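Long-range contacts in epidermin biosynthesis protein EpiD (Staphylococcus aureus, PDB 3QJG), which probably catalyses the FMN-dependent oxidative decarboxylation of the C-terminal cysteine of the epidermin precursor peptide: residues 70-74 / 104-109; 86-90 / 115-119; 144-149 / 161-166. All blocks are in the same frame, centred on the assembly; numbering follows the deposited sequence.

EpiD illustrates how a flavin site can be assembled across subunits of an oligomer. Along the chain, contacts 1 and 2 interlace, since their segments alternate, and contact 3 follows both. Contact 1 joins helices 70-75 and 101-107; contact 2 sets helix 87-94 against strand 113-120. Their centres are about 18 Å apart, and each faces a different FMN, so one chain contributes to two flavin sites. Contact 3, the base of hairpin 148-153/158-163, is centred about 10 Å from contact 2 and touches it, because strands 113-120 and 158-163 are neighbours in one sheet. Contacts 1 and 3 lie about 26 Å apart, on opposite sides of the chain's centre.

Contact 1: 70-74 / 104-109; sequences HVDIA and TICHTA. With FMN (flavin mononucleotide), chain P.
Ile105 and Ala74 lead the apolar part of this helix-helix contact. The two branches of Ile105 divide the work: CG2 approaches Ala74 CB at 4.1 Å, while the end of the longer branch, CD1, meets Ile73 CG2 at 3.7 Å. Ala109 CB extends the strip, lying 4.1 Å from Ala74 CB. Ile105 also packs on Leu9 and Ile80 of the central sheet.

The aromatic part centres on His70, whose CG sits between the backbone N and the carbonyl carbon (chi1 57°), turning the imidazole toward helix 101-107. The methyl of Thr104 lies over one ring face in a CH-pi arrangement, although its modelled closeness is doubtful. Leu101 and, from the second subunit, Met123 also pack on His70.

Cofactor contacts involve both residues. FMN O3' donates to Thr104 OG1 at 2.8 Å, and the same hydroxyl is also bonded to Asn100 O, so it has two partners. His70 makes a close approach instead, its CE1 coming obliquely to within 3.2 Å of FMN N10. Because the second subunit supplies other bonds to this FMN, the geometry is that of an intersubunit flavin pocket, consistent with the HFCD family of flavin-containing cysteine decarboxylases.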
ATOM      1  N   HIS A  70      -7.708  21.593  22.133  1.00 14.88           N
ATOM      2  CA  HIS A  70      -6.768  22.505  22.675  1.00 14.15           C
ATOM      3  C   HIS A  70      -7.282  23.232  23.933  1.00 14.78           C
ATOM      4  O   HIS A  70      -6.502  23.557  24.810  1.00 14.83           O
ATOM      5  CB  HIS A  70      -6.415  23.579  21.561  1.00 13.34           C
ATOM      6  CG  HIS A  70      -7.612  24.316  21.041  1.00 16.19           C
ATOM      7  ND1 HIS A  70      -8.518  23.756  20.158  1.00 17.03           N
ATOM      8  CD2 HIS A  70      -8.077  25.559  21.308  1.00 16.05           C
ATOM      9  CE1 HIS A  70      -9.487  24.623  19.919  1.00 16.53           C
ATOM     10  NE2 HIS A  70      -9.255  25.717  20.614  1.00 14.42           N
ATOM     11  N   VAL A  71      -8.568  23.568  24.014  1.00 15.89           N
ATOM     12  CA  VAL A  71      -9.090  24.220  25.189  1.00 16.69           C
ATOM     13  C   VAL A  71      -9.112  23.233  26.368  1.00 18.37           C
ATOM     14  O   VAL A  71      -8.679  23.553  27.508  1.00 17.61           O
ATOM     15  CB  VAL A  71     -10.512  24.817  24.941  1.00 17.84           C
ATOM     16  CG1 VAL A  71     -11.085  25.346  26.282  1.00 18.21           C
ATOM     17  CG2 VAL A  71     -10.462  25.980  23.821  1.00 17.02           C
ATOM     18  N   ASP A  72      -9.584  22.023  26.116  1.00 18.41           N
ATOM     19  CA  ASP A  72      -9.657  21.061  27.223  1.00 19.97           C
ATOM     20  C   ASP A  72      -8.259  20.669  27.761  1.00 20.09           C
ATOM     21  O   ASP A  72      -8.050  20.549  28.947  1.00 19.34           O
ATOM     22  CB  ASP A  72     -10.355  19.825  26.775  1.00 19.09           C
ATOM     23  CG  ASP A  72     -11.835  20.028  26.549  1.00 23.87           C
ATOM     24  OD1 ASP A  72     -12.402  21.099  26.853  1.00 24.50           O
ATOM     25  OD2 ASP A  72     -12.441  19.038  26.063  1.00 32.24           O
ATOM     26  N   ILE A  73      -7.309  20.472  26.850  1.00 21.28           N
ATOM     27  CA  ILE A  73      -5.940  20.199  27.213  1.00 20.63           C
ATOM     28  C   ILE A  73      -5.368  21.370  28.005  1.00 21.82           C
ATOM     29  O   ILE A  73      -4.827  21.132  29.061  1.00 23.83           O
ATOM     30  CB  ILE A  73      -5.066  19.838  25.979  1.00 18.82           C
ATOM     31  CG1 ILE A  73      -5.491  18.483  25.412  1.00 19.90           C
ATOM     32  CG2 ILE A  73      -3.606  19.784  26.377  1.00 20.27           C
ATOM     33  CD1 ILE A  73      -4.873  18.108  24.081  1.00 15.56           C
ATOM     34  N   ALA A  74      -5.445  22.612  27.497  1.00 22.64           N
ATOM     35  CA  ALA A  74      -4.897  23.752  28.210  1.00 21.97           C
ATOM     36  C   ALA A  74      -5.471  23.855  29.625  1.00 22.80           C
ATOM     37  O   ALA A  74      -4.703  24.010  30.575  1.00 22.35           O
ATOM     38  CB  ALA A  74      -5.081  25.111  27.413  1.00 22.10           C
ATOM     39  N   THR A 104      -1.763  25.748  18.986  1.00 18.38           N
ATOM     40  CA  THR A 104      -3.110  26.131  19.394  1.00 19.16           C
ATOM     41  C   THR A 104      -3.326  26.102  20.928  1.00 20.07           C
ATOM     42  O   THR A 104      -4.011  26.985  21.491  1.00 20.82           O
ATOM     43  CB  THR A 104      -4.171  25.189  18.734  1.00 18.42           C
ATOM     44  OG1 THR A 104      -3.976  25.211  17.310  1.00 19.95           O
ATOM     45  CG2 THR A 104      -5.585  25.555  19.090  1.00 16.21           C
ATOM     46  N   ILE A 105      -2.808  25.069  21.571  1.00 19.29           N
ATOM     47  CA  ILE A 105      -2.724  25.011  22.998  1.00 19.63           C
ATOM     48  C   ILE A 105      -2.027  26.226  23.604  1.00 20.35           C
ATOM     49  O   ILE A 105      -2.596  26.826  24.513  1.00 20.14           O
ATOM     50  CB  ILE A 105      -2.074  23.729  23.493  1.00 19.23           C
ATOM     51  CG1 ILE A 105      -2.922  22.530  23.101  1.00 19.20           C
ATOM     52  CG2 ILE A 105      -2.008  23.714  25.036  1.00 21.11           C
ATOM     53  CD1 ILE A 105      -2.179  21.158  23.233  1.00 14.37           C
ATOM     54  N   CYS A 106      -0.898  26.668  23.024  1.00 20.24           N
ATOM     55  CA  CYS A 106      -0.131  27.783  23.594  1.00 21.19           C
ATOM     56  C   CYS A 106      -0.830  29.145  23.358  1.00 20.37           C
ATOM     57  O   CYS A 106      -0.833  30.053  24.214  1.00 20.36           O
ATOM     58  CB  CYS A 106       1.339  27.761  23.088  1.00 21.13           C
ATOM     59  SG  CYS A 106       2.242  26.243  23.595  1.00 21.67           S
ATOM     60  N   HIS A 107      -1.449  29.267  22.196  1.00 19.57           N
ATOM     61  CA  HIS A 107      -2.295  30.410  21.874  1.00 18.38           C
ATOM     62  C   HIS A 107      -3.439  30.631  22.883  1.00 19.51           C
ATOM     63  O   HIS A 107      -3.800  31.745  23.184  1.00 20.02           O
ATOM     64  CB  HIS A 107      -2.882  30.200  20.488  1.00 17.29           C
ATOM     65  CG  HIS A 107      -3.594  31.376  19.953  1.00 13.95           C
ATOM     66  ND1 HIS A 107      -2.936  32.538  19.618  1.00 15.57           N
ATOM     67  CD2 HIS A 107      -4.907  31.597  19.713  1.00 14.94           C
ATOM     68  CE1 HIS A 107      -3.811  33.412  19.156  1.00 14.99           C
ATOM     69  NE2 HIS A 107      -5.014  32.861  19.194  1.00 18.55           N
ATOM     70  N   THR A 108      -3.960  29.568  23.450  1.00 20.24           N
ATOM     71  CA  THR A 108      -5.097  29.617  24.321  0.60 20.65           C
ATOM     72  C   THR A 108      -4.701  29.932  25.796  1.00 22.43           C
ATOM     73  O   THR A 108      -5.573  30.109  26.673  1.00 22.72           O
ATOM     74  CB  THR A 108      -5.823  28.262  24.203  0.60 21.52           C
ATOM     75  OG1 THR A 108      -6.100  27.996  22.811  0.60 17.20           O
ATOM     76  CG2 THR A 108      -7.138  28.231  25.015  0.60 18.59           C
ATOM     77  N   ALA A 109      -3.398  29.999  26.079  1.00 21.18           N
ATOM     78  CA  ALA A 109      -2.979  29.892  27.478  1.00 20.82           C
ATOM     79  C   ALA A 109      -1.696  30.646  27.809  1.00 20.80           C
ATOM     80  O   ALA A 109      -0.859  30.158  28.565  1.00 19.22           O
ATOM     81  CB  ALA A 109      -2.845  28.465  27.815  1.00 20.11           C
TER
HETATM   82  N1  FMN P 501      -9.997  26.833  16.445  1.00 15.53           N
HETATM   83  C2  FMN P 501     -10.609  28.062  16.355  1.00 18.79           C
HETATM   84  O2  FMN P 501      -9.974  29.146  16.122  1.00 18.11           O
HETATM   85  N3  FMN P 501     -11.978  28.072  16.469  1.00 19.29           N
HETATM   86  C4  FMN P 501     -12.718  26.938  16.730  1.00 20.56           C
HETATM   87  O4  FMN P 501     -13.937  27.074  16.868  1.00 22.55           O
HETATM   88  C4A FMN P 501     -12.080  25.715  16.834  1.00 15.89           C
HETATM   89  N5  FMN P 501     -12.764  24.529  17.118  1.00 23.45           N
HETATM   90  C5A FMN P 501     -12.096  23.308  17.174  1.00 19.06           C
HETATM   91  C6  FMN P 501     -12.776  22.116  17.430  1.00 22.57           C
HETATM   92  C7  FMN P 501     -12.096  20.883  17.481  1.00 20.57           C
HETATM   93  C7M FMN P 501     -12.833  19.583  17.771  1.00 18.87           C
HETATM   94  C8  FMN P 501     -10.710  20.879  17.290  1.00 21.73           C
HETATM   95  C8M FMN P 501      -9.900  19.602  17.317  1.00 21.65           C
HETATM   96  C9  FMN P 501     -10.035  22.067  17.033  1.00 20.74           C
HETATM   97  C9A FMN P 501     -10.721  23.281  16.985  1.00 19.15           C
HETATM   98  N10 FMN P 501     -10.032  24.463  16.749  1.00 17.17           N
HETATM   99  C10 FMN P 501     -10.704  25.674  16.663  1.00 19.94           C
HETATM  100  C1' FMN P 501      -8.580  24.482  16.551  1.00 16.06           C
HETATM  101  C2' FMN P 501      -8.211  24.645  15.083  1.00 15.74           C
HETATM  102  O2' FMN P 501      -8.736  23.660  14.227  1.00 13.54           O
HETATM  103  C3' FMN P 501      -6.706  24.582  14.987  1.00 16.37           C
HETATM  104  O3' FMN P 501      -6.080  25.705  15.590  1.00 17.97           O
HETATM  105  C4' FMN P 501      -6.270  24.461  13.506  1.00 15.72           C
HETATM  106  O4' FMN P 501      -4.889  24.516  13.436  1.00 12.03           O
HETATM  107  C5' FMN P 501      -6.825  25.544  12.670  1.00 16.49           C
HETATM  108  O5' FMN P 501      -6.308  25.420  11.373  1.00 20.77           O
HETATM  109  P   FMN P 501      -6.963  26.226  10.150  1.00 18.34           P
HETATM  110  O1P FMN P 501      -5.964  26.224   8.929  1.00 17.44           O
HETATM  111  O2P FMN P 501      -7.262  27.553  10.666  1.00 20.55           O
HETATM  112  O3P FMN P 501      -8.306  25.652   9.835  1.00 19.74           O

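Contact 2: 86-90 / 115-119; sequences TSNTI and IFPNM. With FMN (flavin mononucleotide), chain M.
Where Ser87 packs on Met119, the first turn of helix 87-94 meets the end of strand 113-120, and together they form part of the FMN site at the C-terminal ends of strands 79-85 and 113-120 of the Rossmann-like core. Met119 does much of the joining. Its SD lies 3.6 Å from Ser87 CB, and the bend about the CG-SD bond (chi3 77°) lays CE against the backbone at the start of the helix. The same methyl reaches Ile90 CD1 at 3.8 Å. One helical turn on from Ser87, Ile90 crosses Ile115 at a slant, with CG1 only 3.6 Å from Ile115 CG2, and Ile90 CD1 touches Pro117 CB. Ile133 and Leu136 of helix 127-138 complete this apolar layer.

Toward the cofactor, polar bonds dominate, although the Thr86 methyl packs on the flavin's pyrimidine ring. Three side chains converge on a single phosphate oxygen: FMN O2P accepts from Thr86 OG1 at 2.6 Å, Thr89 OG1 at 2.8 Å and Asn88 ND2 at 2.9 Å, the last nearly straight at 172°. Thr86 is also the N-cap, its OG1 accepting from Thr89 N while giving its proton to the phosphate. This fixes the hydroxyl's orientation, and the helix start probably adds favourable electrostatics for the anion.

The pyrimidine rim is read by main chain from both segments. Ser87 N donates to FMN O2 at 2.9 Å, and FMN N3 gives a nearly straight bond (167°) to Asn118 O at 2.7 Å. Asn118 ND2 reaches FMN O4, while its OD1 is taken by Ala165 N and Asn17 ND2. Ser87 OG bonds to His107 of the third subunit. Binding of the phosphate at the N-terminus of helix 87-94, which follows parallel strand 79-85, is a feature common in Rossmann-like flavoproteins.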
ATOM      1  N   THR A  86      12.006  26.027  19.641  1.00 17.56           N
ATOM      2  CA  THR A  86      12.583  26.480  18.413  1.00 17.54           C
ATOM      3  C   THR A  86      12.224  27.893  18.133  1.00 17.28           C
ATOM      4  O   THR A  86      11.163  28.400  18.590  1.00 15.39           O
ATOM      5  CB  THR A  86      12.070  25.677  17.199  1.00 18.25           C
ATOM      6  OG1 THR A  86      10.630  25.679  17.168  1.00 17.10           O
ATOM      7  CG2 THR A  86      12.589  24.245  17.244  1.00 18.02           C
ATOM      8  N   SER A  87      13.080  28.520  17.332  1.00 16.50           N
ATOM      9  CA  SER A  87      12.765  29.806  16.797  1.00 16.17           C
ATOM     10  C   SER A  87      11.416  29.865  16.041  1.00 16.51           C
ATOM     11  O   SER A  87      10.653  30.841  16.213  1.00 15.52           O
ATOM     12  CB  SER A  87      13.882  30.230  15.868  1.00 18.16           C
ATOM     13  OG  SER A  87      13.758  31.587  15.615  1.00 21.04           O
ATOM     14  N   ASN A  88      11.097  28.840  15.220  1.00 16.24           N
ATOM     15  CA  ASN A  88       9.829  28.814  14.497  1.00 15.52           C
ATOM     16  C   ASN A  88       8.652  28.869  15.385  1.00 16.83           C
ATOM     17  O   ASN A  88       7.726  29.633  15.092  1.00 16.71           O
ATOM     18  CB  ASN A  88       9.743  27.542  13.609  1.00 16.33           C
ATOM     19  CG  ASN A  88       8.386  27.272  13.062  1.00 15.16           C
ATOM     20  OD1 ASN A  88       7.963  27.934  12.154  1.00 11.13           O
ATOM     21  ND2 ASN A  88       7.710  26.157  13.551  1.00 10.17           N
ATOM     22  N   THR A  89       8.594  27.950  16.392  1.00 15.99           N
ATOM     23  CA  THR A  89       7.515  27.962  17.308  1.00 15.78           C
ATOM     24  C   THR A  89       7.392  29.322  18.065  1.00 17.83           C
ATOM     25  O   THR A  89       6.299  29.871  18.154  1.00 19.68           O
ATOM     26  CB  THR A  89       7.577  26.757  18.237  1.00 17.01           C
ATOM     27  OG1 THR A  89       7.261  25.563  17.497  1.00 13.67           O
ATOM     28  CG2 THR A  89       6.642  26.903  19.421  1.00 13.90           C
ATOM     29  N   ILE A  90       8.491  29.923  18.508  1.00 18.09           N
ATOM     30  CA  ILE A  90       8.418  31.205  19.246  1.00 17.57           C
ATOM     31  C   ILE A  90       7.767  32.298  18.337  1.00 17.55           C
ATOM     32  O   ILE A  90       6.847  33.059  18.751  1.00 15.41           O
ATOM     33  CB  ILE A  90       9.837  31.587  19.787  1.00 17.83           C
ATOM     34  CG1 ILE A  90      10.168  30.742  21.008  1.00 18.43           C
ATOM     35  CG2 ILE A  90      10.022  33.114  20.095  1.00 15.80           C
ATOM     36  CD1 ILE A  90      11.637  30.710  21.372  1.00 15.40           C
ATOM     37  N   ILE A 115       8.573  29.652  27.996  1.00 21.18           N
ATOM     38  CA  ILE A 115       9.343  29.255  26.827  1.00 20.07           C
ATOM     39  C   ILE A 115      10.824  29.152  27.230  1.00 20.14           C
ATOM     40  O   ILE A 115      11.353  30.052  27.886  1.00 21.14           O
ATOM     41  CB  ILE A 115       9.135  30.283  25.678  1.00 20.14           C
ATOM     42  CG1 ILE A 115       7.657  30.259  25.230  1.00 21.39           C
ATOM     43  CG2 ILE A 115      10.054  29.954  24.523  1.00 17.51           C
ATOM     44  CD1 ILE A 115       7.229  31.364  24.219  1.00 20.06           C
ATOM     45  N   PHE A 116      11.451  28.015  26.906  1.00 19.35           N
ATOM     46  CA  PHE A 116      12.869  27.748  27.069  1.00 18.98           C
ATOM     47  C   PHE A 116      13.523  27.653  25.702  1.00 19.92           C
ATOM     48  O   PHE A 116      13.587  26.585  25.111  1.00 19.85           O
ATOM     49  CB  PHE A 116      13.050  26.458  27.832  1.00 19.95           C
ATOM     50  CG  PHE A 116      12.490  26.500  29.202  1.00 19.60           C
ATOM     51  CD1 PHE A 116      13.278  26.873  30.283  1.00 21.48           C
ATOM     52  CD2 PHE A 116      11.158  26.183  29.432  1.00 22.03           C
ATOM     53  CE1 PHE A 116      12.740  26.902  31.564  1.00 21.92           C
ATOM     54  CE2 PHE A 116      10.618  26.161  30.745  1.00 22.03           C
ATOM     55  CZ  PHE A 116      11.399  26.536  31.798  1.00 21.16           C
ATOM     56  N   PRO A 117      13.965  28.797  25.157  1.00 20.05           N
ATOM     57  CA  PRO A 117      14.507  28.867  23.829  1.00 19.41           C
ATOM     58  C   PRO A 117      15.748  28.009  23.611  1.00 21.14           C
ATOM     59  O   PRO A 117      16.591  27.817  24.535  1.00 21.50           O
ATOM     60  CB  PRO A 117      14.905  30.336  23.669  1.00 19.87           C
ATOM     61  CG  PRO A 117      14.355  31.096  24.814  1.00 20.29           C
ATOM     62  CD  PRO A 117      13.912  30.105  25.853  1.00 20.61           C
ATOM     63  N   ASN A 118      15.888  27.517  22.378  1.00 21.01           N
ATOM     64  CA  ASN A 118      16.929  26.549  22.051  1.00 20.53           C
ATOM     65  C   ASN A 118      17.235  26.612  20.573  1.00 20.54           C
ATOM     66  O   ASN A 118      16.435  26.193  19.749  1.00 19.24           O
ATOM     67  CB  ASN A 118      16.466  25.158  22.469  1.00 20.04           C
ATOM     68  CG  ASN A 118      17.620  24.141  22.521  1.00 22.15           C
ATOM     69  OD1 ASN A 118      18.101  23.800  23.605  1.00 24.35           O
ATOM     70  ND2 ASN A 118      18.049  23.638  21.337  1.00 20.05           N
ATOM     71  N   MET A 119      18.356  27.222  20.207  1.00 22.42           N
ATOM     72  CA  MET A 119      18.581  27.473  18.807  1.00 22.42           C
ATOM     73  C   MET A 119      19.941  28.066  18.565  1.00 24.16           C
ATOM     74  O   MET A 119      20.548  28.630  19.470  1.00 24.23           O
ATOM     75  CB  MET A 119      17.506  28.414  18.309  1.00 22.17           C
ATOM     76  CG  MET A 119      17.582  29.811  18.949  1.00 24.32           C
ATOM     77  SD  MET A 119      16.213  30.886  18.487  1.00 27.63           S
ATOM     78  CE  MET A 119      14.951  30.223  19.504  1.00 23.38           C
TER
HETATM   79  N1  FMN M 501      15.546  24.750  15.126  1.00 19.25           N
HETATM   80  C2  FMN M 501      15.615  25.478  16.286  1.00 18.85           C
HETATM   81  O2  FMN M 501      15.018  26.546  16.363  1.00 21.60           O
HETATM   82  N3  FMN M 501      16.370  25.047  17.329  1.00 14.63           N
HETATM   83  C4  FMN M 501      17.070  23.882  17.254  1.00 18.59           C
HETATM   84  O4  FMN M 501      17.723  23.589  18.227  1.00 19.96           O
HETATM   85  C4A FMN M 501      17.036  23.117  16.091  1.00 19.44           C
HETATM   86  N5  FMN M 501      17.720  21.924  15.968  1.00 21.16           N
HETATM   87  C5A FMN M 501      17.598  21.189  14.832  1.00 18.74           C
HETATM   88  C6  FMN M 501      18.327  20.016  14.694  1.00 18.34           C
HETATM   89  C7  FMN M 501      18.207  19.268  13.540  1.00 20.55           C
HETATM   90  C7M FMN M 501      18.945  17.974  13.354  1.00 17.59           C
HETATM   91  C8  FMN M 501      17.372  19.720  12.512  1.00 21.85           C
HETATM   92  C8M FMN M 501      17.240  18.981  11.202  1.00 22.60           C
HETATM   93  C9  FMN M 501      16.688  20.912  12.626  1.00 19.71           C
HETATM   94  C9A FMN M 501      16.792  21.660  13.790  1.00 20.65           C
HETATM   95  N10 FMN M 501      16.114  22.875  13.888  1.00 19.14           N
HETATM   96  C10 FMN M 501      16.240  23.578  15.036  1.00 20.69           C
HETATM   97  C1' FMN M 501      15.229  23.443  12.809  1.00 15.69           C
HETATM   98  C2' FMN M 501      13.757  23.229  13.151  1.00 15.22           C
HETATM   99  O2' FMN M 501      13.518  21.846  13.477  1.00 13.51           O
HETATM  100  C3' FMN M 501      12.980  23.749  11.997  1.00 16.21           C
HETATM  101  O3' FMN M 501      13.145  25.179  11.848  1.00 18.10           O
HETATM  102  C4' FMN M 501      11.498  23.395  12.127  1.00 16.48           C
HETATM  103  O4' FMN M 501      10.750  24.013  11.092  1.00 16.60           O
HETATM  104  C5' FMN M 501      10.881  23.894  13.391  1.00 18.76           C
HETATM  105  O5' FMN M 501       9.600  23.296  13.457  1.00 18.79           O
HETATM  106  P   FMN M 501       8.758  23.274  14.827  1.00 22.71           P
HETATM  107  O1P FMN M 501       7.322  23.098  14.443  1.00 21.17           O
HETATM  108  O2P FMN M 501       8.984  24.565  15.546  1.00 20.44           O
HETATM  109  O3P FMN M 501       8.968  22.123  15.719  1.00 17.54           O

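Contact 3: 144-149 / 161-166; sequences YPANIS and KNVVAP
Ser149 and Asn162 face each other as an antiparallel hydrogen-bonded pair at the base of hairpin 148-153/158-163. Ser149 N donates to Asn162 O at 2.8 Å, almost straight at 168°, and Asn162 N returns a bond of 2.9 Å to Ser149 O. Beside them, Ile148 and Val163 make a non-hydrogen-bonded pair, and Ile148 CA leans on Asn162 O in a CA-H...O contact of 3.3 Å. Farther along, pairing fades: Val164 N reaches Asn147 O only weakly, at 3.3 Å.

Beyond the ladder, side chains take over. The Tyr144 ring, extended from the backbone with CG opposite N (chi1 -175°), receives Pro166 CG squarely over its centre, 3.7 Å from the centroid in a CH-pi contact. Pro145 CD lies over the opposite face, displaced toward the rim. The ring of Phe174, from the C-terminal helix, meets Tyr144 edge-to-face. Backbone hydrogen bonding of Val163 with Met119 ties the hairpin to the flavin-binding strand, and Asn162 ND2 adds a weak bond to Met119 O.

The chemistry therefore implies two kinds of hold: backbone hydrogen bonds set the hairpin's register, whereas the less directional Tyr144-Pro166 contact holds its diverging ends together, and Phe116 and Phe174 join them to the body of the fold.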
ATOM      1  N   TYR A 144      12.542  32.065  29.557  1.00 26.75           N
ATOM      2  CA  TYR A 144      13.698  31.718  30.345  1.00 28.31           C
ATOM      3  C   TYR A 144      14.876  32.572  29.841  1.00 29.63           C
ATOM      4  O   TYR A 144      15.042  32.726  28.634  1.00 28.12           O
ATOM      5  CB  TYR A 144      14.014  30.221  30.269  1.00 27.89           C
ATOM      6  CG  TYR A 144      15.143  29.852  31.194  1.00 27.14           C
ATOM      7  CD1 TYR A 144      16.461  29.801  30.752  1.00 26.48           C
ATOM      8  CD2 TYR A 144      14.887  29.575  32.524  1.00 29.06           C
ATOM      9  CE1 TYR A 144      17.503  29.499  31.637  1.00 29.26           C
ATOM     10  CE2 TYR A 144      15.918  29.292  33.418  1.00 30.06           C
ATOM     11  CZ  TYR A 144      17.209  29.254  32.983  1.00 29.19           C
ATOM     12  OH  TYR A 144      18.160  28.947  33.916  1.00 31.59           O
ATOM     13  N   PRO A 145      15.659  33.170  30.773  1.00 32.19           N
ATOM     14  CA  PRO A 145      16.781  33.977  30.388  1.00 33.93           C
ATOM     15  C   PRO A 145      17.909  33.020  29.979  1.00 35.52           C
ATOM     16  O   PRO A 145      18.865  32.755  30.741  1.00 37.49           O
ATOM     17  CB  PRO A 145      17.095  34.753  31.665  1.00 34.73           C
ATOM     18  CG  PRO A 145      16.784  33.774  32.733  1.00 34.56           C
ATOM     19  CD  PRO A 145      15.512  33.138  32.241  1.00 33.55           C
ATOM     20  N   ALA A 146      17.789  32.515  28.770  1.00 35.64           N
ATOM     21  CA  ALA A 146      18.628  31.457  28.299  1.00 36.66           C
ATOM     22  C   ALA A 146      20.103  31.841  28.210  1.00 38.70           C
ATOM     23  O   ALA A 146      20.507  32.966  27.784  1.00 37.68           O
ATOM     24  CB  ALA A 146      18.151  30.967  26.972  1.00 36.27           C
ATOM     25  N   ASN A 147      20.854  30.854  28.689  1.00 39.90           N
ATOM     26  CA  ASN A 147      22.286  30.714  28.610  1.00 42.20           C
ATOM     27  C   ASN A 147      22.840  30.577  27.163  1.00 42.26           C
ATOM     28  O   ASN A 147      22.496  29.586  26.482  1.00 41.66           O
ATOM     29  CB  ASN A 147      22.679  29.456  29.466  1.00 43.23           C
ATOM     30  CG  ASN A 147      21.479  28.396  29.681  1.00 45.44           C
ATOM     31  OD1 ASN A 147      20.392  28.476  29.073  1.00 46.25           O
ATOM     32  ND2 ASN A 147      21.730  27.400  30.546  1.00 49.57           N
ATOM     33  N   ILE A 148      23.652  31.552  26.704  1.00 42.18           N
ATOM     34  CA  ILE A 148      24.451  31.424  25.451  1.00 42.89           C
ATOM     35  C   ILE A 148      25.735  30.599  25.666  1.00 44.07           C
ATOM     36  O   ILE A 148      26.586  30.976  26.495  1.00 45.53           O
ATOM     37  CB  ILE A 148      24.970  32.792  24.874  1.00 42.96           C
ATOM     38  CG1 ILE A 148      23.847  33.703  24.417  1.00 42.79           C
ATOM     39  CG2 ILE A 148      25.844  32.558  23.666  1.00 42.76           C
ATOM     40  CD1 ILE A 148      24.366  35.011  23.801  1.00 44.71           C
ATOM     41  N   SER A 149      25.910  29.516  24.900  1.00 44.19           N
ATOM     42  CA  SER A 149      27.087  28.636  25.067  1.00 44.79           C
ATOM     43  C   SER A 149      27.658  28.238  23.719  1.00 44.59           C
ATOM     44  O   SER A 149      26.935  28.197  22.735  1.00 44.35           O
ATOM     45  CB  SER A 149      26.748  27.381  25.914  1.00 44.28           C
ATOM     46  OG  SER A 149      25.909  26.451  25.229  1.00 44.36           O
ATOM     47  N   LYS A 161      27.539  28.182  18.387  1.00 35.74           N
ATOM     48  CA  LYS A 161      27.039  29.028  19.464  1.00 35.12           C
ATOM     49  C   LYS A 161      25.525  28.849  19.503  1.00 32.91           C
ATOM     50  O   LYS A 161      24.868  28.864  18.485  1.00 32.02           O
ATOM     51  CB  LYS A 161      27.414  30.508  19.208  1.00 36.32           C
ATOM     52  CG  LYS A 161      28.904  30.774  19.134  1.00 38.97           C
ATOM     53  CD  LYS A 161      29.232  32.299  18.943  1.00 42.28           C
ATOM     54  CE  LYS A 161      30.676  32.694  19.324  1.00 44.87           C
ATOM     55  NZ  LYS A 161      31.562  32.915  18.133  1.00 47.54           N
ATOM     56  N   ASN A 162      24.983  28.668  20.694  1.00 31.67           N
ATOM     57  CA  ASN A 162      23.594  28.298  20.860  1.00 29.66           C
ATOM     58  C   ASN A 162      23.080  28.992  22.087  1.00 28.91           C
ATOM     59  O   ASN A 162      23.868  29.247  23.021  1.00 28.75           O
ATOM     60  CB  ASN A 162      23.509  26.802  21.155  1.00 29.32           C
ATOM     61  CG  ASN A 162      23.685  25.939  19.928  1.00 31.15           C
ATOM     62  OD1 ASN A 162      24.658  25.200  19.833  1.00 30.63           O
ATOM     63  ND2 ASN A 162      22.734  26.024  18.974  1.00 29.44           N
ATOM     64  N   VAL A 163      21.792  29.325  22.072  0.60 27.21           N
ATOM     65  CA  VAL A 163      21.026  29.428  23.293  0.60 26.94           C
ATOM     66  C   VAL A 163      20.445  28.027  23.532  0.60 25.86           C
ATOM     67  O   VAL A 163      19.950  27.402  22.616  0.60 24.87           O
ATOM     68  CB  VAL A 163      19.924  30.492  23.198  0.60 26.33           C
ATOM     69  CG1 VAL A 163      18.746  30.045  22.331  0.60 25.21           C
ATOM     70  CG2 VAL A 163      19.455  30.842  24.539  0.60 26.53           C
ATOM     71  N   VAL A 164      20.499  27.545  24.759  1.00 26.90           N
ATOM     72  CA  VAL A 164      20.138  26.156  25.051  1.00 27.50           C
ATOM     73  C   VAL A 164      19.143  26.001  26.210  1.00 27.11           C
ATOM     74  O   VAL A 164      19.047  26.855  27.080  1.00 27.03           O
ATOM     75  CB  VAL A 164      21.461  25.397  25.367  1.00 29.10           C
ATOM     76  CG1 VAL A 164      21.165  24.048  25.891  1.00 32.03           C
ATOM     77  CG2 VAL A 164      22.327  25.307  24.104  1.00 30.18           C
ATOM     78  N   ALA A 165      18.347  24.927  26.191  1.00 27.39           N
ATOM     79  CA  ALA A 165      17.442  24.613  27.314  1.00 26.36           C
ATOM     80  C   ALA A 165      18.288  24.352  28.567  1.00 27.22           C
ATOM     81  O   ALA A 165      19.357  23.792  28.478  1.00 27.05           O
ATOM     82  CB  ALA A 165      16.524  23.391  26.987  1.00 25.41           C
ATOM     83  N   PRO A 166      17.805  24.776  29.739  1.00 26.99           N
ATOM     84  CA  PRO A 166      18.636  24.654  30.905  1.00 27.27           C
ATOM     85  C   PRO A 166      18.454  23.313  31.567  1.00 27.36           C
ATOM     86  O   PRO A 166      17.578  22.532  31.182  1.00 25.60           O
ATOM     87  CB  PRO A 166      18.105  25.770  31.811  1.00 27.75           C
ATOM     88  CG  PRO A 166      16.643  25.899  31.417  1.00 27.20           C
ATOM     89  CD  PRO A 166      16.628  25.641  29.972  1.00 26.99           C
TER